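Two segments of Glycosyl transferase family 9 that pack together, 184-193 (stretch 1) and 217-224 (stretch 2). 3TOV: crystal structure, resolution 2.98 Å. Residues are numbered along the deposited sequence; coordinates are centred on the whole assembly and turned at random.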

# COMPACT_ATOMS: atom_id res chain seq x y z
N THR A 184 17.61 -3.03 20.68
CA THR A 184 17.25 -4.39 20.99
C THR A 184 15.79 -4.56 21.42
O THR A 184 15.31 -5.68 21.58
CB THR A 184 18.18 -4.94 22.07
OG1 THR A 184 17.96 -6.34 22.22
CG2 THR A 184 17.95 -4.22 23.40
N ASP A 185 15.07 -3.45 21.59
CA ASP A 185 13.66 -3.50 21.96
C ASP A 185 12.78 -4.12 20.87
O ASP A 185 13.06 -4.00 19.68
CB ASP A 185 13.13 -2.10 22.31
CG ASP A 185 13.55 -1.64 23.70
OD1 ASP A 185 13.82 -0.43 23.87
OD2 ASP A 185 13.59 -2.48 24.63
N ILE A 186 11.72 -4.80 21.30
CA ILE A 186 10.71 -5.32 20.39
C ILE A 186 9.58 -4.31 20.23
O ILE A 186 8.74 -4.14 21.10
CB ILE A 186 10.14 -6.70 20.83
CG1 ILE A 186 11.05 -7.84 20.37
CG2 ILE A 186 8.75 -6.94 20.24
CD1 ILE A 186 12.38 -7.88 21.06
N LEU A 187 9.59 -3.62 19.09
CA LEU A 187 8.61 -2.60 18.81
C LEU A 187 7.38 -3.17 18.12
O LEU A 187 7.49 -3.80 17.07
CB LEU A 187 9.23 -1.55 17.91
CG LEU A 187 8.34 -0.35 17.65
CD1 LEU A 187 7.97 0.29 18.99
CD2 LEU A 187 9.04 0.62 16.72
N ILE A 188 6.20 -2.95 18.70
CA ILE A 188 4.96 -3.29 18.01
C ILE A 188 4.17 -2.00 17.74
O ILE A 188 3.87 -1.24 18.65
CB ILE A 188 4.10 -4.41 18.71
CG1 ILE A 188 2.67 -3.94 18.93
CG2 ILE A 188 4.72 -4.94 20.02
CD1 ILE A 188 1.89 -3.89 17.66
N GLY A 189 3.86 -1.76 16.47
CA GLY A 189 3.23 -0.52 16.06
C GLY A 189 1.79 -0.64 15.63
O GLY A 189 1.35 -1.69 15.19
N PHE A 190 1.06 0.46 15.76
CA PHE A 190 -0.36 0.53 15.44
C PHE A 190 -0.63 1.62 14.42
O PHE A 190 -0.18 2.76 14.56
CB PHE A 190 -1.16 0.88 16.68
CG PHE A 190 -0.96 -0.07 17.81
CD1 PHE A 190 -1.93 -1.00 18.12
CD2 PHE A 190 0.21 -0.04 18.56
CE1 PHE A 190 -1.75 -1.88 19.16
CE2 PHE A 190 0.40 -0.92 19.61
CZ PHE A 190 -0.58 -1.84 19.91
N ASN A 191 -1.39 1.27 13.40
CA ASN A 191 -1.95 2.23 12.48
C ASN A 191 -3.45 2.03 12.54
O ASN A 191 -4.00 1.15 11.88
CB ASN A 191 -1.39 2.01 11.06
CG ASN A 191 -2.23 2.66 9.97
OD1 ASN A 191 -2.62 3.83 10.06
ND2 ASN A 191 -2.52 1.88 8.93
N ILE A 192 -4.11 2.82 13.37
CA ILE A 192 -5.56 2.82 13.49
C ILE A 192 -6.14 3.93 12.61
O ILE A 192 -5.40 4.73 12.02
CB ILE A 192 -5.96 3.08 14.95
CG1 ILE A 192 -6.32 4.56 15.17
CG2 ILE A 192 -4.82 2.71 15.89
CD1 ILE A 192 -6.03 5.09 16.59
N GLY A 193 -7.46 3.99 12.52
CA GLY A 193 -8.09 5.15 11.92
C GLY A 193 -8.16 5.21 10.41
O GLY A 193 -7.19 4.94 9.69
N GLY A 217 6.68 -5.54 28.30
CA GLY A 217 8.08 -5.27 28.01
C GLY A 217 8.25 -4.74 26.60
O GLY A 217 9.35 -4.39 26.18
N TYR A 218 7.16 -4.69 25.86
CA TYR A 218 7.21 -4.24 24.49
C TYR A 218 7.17 -2.71 24.44
O TYR A 218 6.72 -2.06 25.40
CB TYR A 218 6.03 -4.81 23.69
CG TYR A 218 5.97 -6.32 23.59
CD1 TYR A 218 6.45 -6.99 22.47
CD2 TYR A 218 5.40 -7.07 24.60
CE1 TYR A 218 6.38 -8.38 22.37
CE2 TYR A 218 5.32 -8.46 24.52
CZ TYR A 218 5.81 -9.10 23.40
OH TYR A 218 5.72 -10.47 23.34
N LYS A 219 7.63 -2.15 23.33
CA LYS A 219 7.44 -0.73 23.03
C LYS A 219 6.42 -0.58 21.89
O LYS A 219 6.31 -1.45 21.02
CB LYS A 219 8.77 -0.06 22.65
CG LYS A 219 9.91 -0.32 23.62
CD LYS A 219 9.92 0.63 24.81
CE LYS A 219 11.27 0.59 25.53
NZ LYS A 219 11.60 1.82 26.32
N THR A 220 5.69 0.53 21.90
CA THR A 220 4.52 0.69 21.04
C THR A 220 4.47 2.06 20.36
O THR A 220 4.49 3.09 21.03
CB THR A 220 3.22 0.49 21.86
OG1 THR A 220 3.04 1.58 22.77
CG2 THR A 220 3.30 -0.81 22.66
N VAL A 221 4.40 2.08 19.03
CA VAL A 221 4.29 3.33 18.27
C VAL A 221 2.90 3.50 17.71
O VAL A 221 2.18 2.53 17.54
CB VAL A 221 5.20 3.33 17.03
CG1 VAL A 221 5.99 4.64 16.93
CG2 VAL A 221 6.11 2.13 17.01
N PHE A 222 2.54 4.74 17.41
CA PHE A 222 1.28 5.03 16.73
C PHE A 222 1.54 5.90 15.50
O PHE A 222 2.24 6.91 15.57
CB PHE A 222 0.27 5.68 17.69
CG PHE A 222 -0.28 4.73 18.71
CD1 PHE A 222 -1.58 4.25 18.60
CD2 PHE A 222 0.50 4.29 19.77
CE1 PHE A 222 -2.10 3.35 19.55
CE2 PHE A 222 -0.01 3.40 20.71
CZ PHE A 222 -1.31 2.93 20.60
N PHE A 223 1.00 5.48 14.37
CA PHE A 223 1.27 6.15 13.11
C PHE A 223 0.08 7.00 12.70
O PHE A 223 -0.80 7.26 13.51
CB PHE A 223 1.64 5.13 12.04
CG PHE A 223 2.88 4.34 12.37
CD1 PHE A 223 4.13 4.87 12.17
CD2 PHE A 223 2.78 3.05 12.88
CE1 PHE A 223 5.28 4.14 12.46
CE2 PHE A 223 3.93 2.32 13.17
CZ PHE A 223 5.18 2.87 12.96
N GLY A 224 0.06 7.46 11.46
CA GLY A 224 -1.01 8.32 10.98
C GLY A 224 -0.56 9.67 10.45
O GLY A 224 0.61 10.07 10.56

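Stretch 1 (184-193) and stretch 2 (217-224) each contribute a strand, and the two strands run parallel, their N-to-C directions differing by 24° and their axes approaching to 4.6 Å; together the stretches bury 714 Å², both sides summed. A ladder of five backbone hydrogen bonds joins them, and side chains pack on both faces of the sheet. Thr184 is out of reach, so contact begins at Asp185, whose CA-to-CB bond points toward stretch 2. Its carboxylate oxygen OD1 lies 3.2 Å from Lys219 CE and 4.0 Å from Lys219 NZ, a long salt bridge in which opposite charges meet where both residues remain partly exposed.

Ile186 opens the ladder: its carbonyl O accepts a hydrogen bond from Lys219 N at 3.2 Å, nearly straight at 166°. Its side chain remains exposed overall, but Ile186 CG2 touches Tyr218 CD1 at 3.2 Å, meeting the ring at its edge. Leu187 pairs with Lys219 across the strands. With chi1 in t and chi2 in p, its end comes nearer to stretch 2, placing Leu187 CD1 3.3 Å from Val221 CG2 and 3.8 Å from Lys219 CB. This branched apolar side chain is buried on the same face as Val221, and it also covers the aliphatic base of Lys219, whose amine reaches on to Asp185.

Ile188 turns to the other face. Its backbone N donates to Lys219 O at 2.8 Å, the shortest bond of the ladder, while its O receives a weak bond from Val221 N (3.4 Å, 145°) and a CA-H...O contact from Thr220 CA at 3.1 Å. Ile188 CG2 lies 3.6 Å from Tyr218 CD1, so both isoleucines flanking Leu187 pack against that tyrosine.

At Gly189 the strands are close, with its CA 4.6 Å from Val221 CA. The absent side chain matters here: an ideal CB would fall 2.8 Å from Phe223 CE2, a clash. Without it, the Phe223 ring approaches to 4.1 Å, measured from CE2 to Gly189 CA.

Phe190 has the largest area of stretch 1 covered by stretch 2. Its backbone N donates to Val221 O and its O accepts from Phe223 N, each N...O distance being 3.0 Å. Phe190 and Phe222 are paired across the ladder and both have chi1 in m; their rings form an offset stack, centroids 4.8 Å apart and planes inclined by 10°. The offset leaves Phe190 CB over the face of the Phe222 ring, 4.2 Å from its centroid, as a CH-pi contact. Phe190 CE2 also reaches Thr220 CB at 3.9 Å, near the plane of its own ring, so the flat side chain uses face and edge in a buried site.

Beyond Phe190 the contact thins. Asn191 CB approaches Phe223 CB at 4.5 Å, while the amide ND2 is hydrogen-bonded elsewhere in the structure. Ile192 ends the packing, its CG2 4.5 Å from Phe222 CD1. Gly193 makes no contact; its backbone angles by themselves call for glycine.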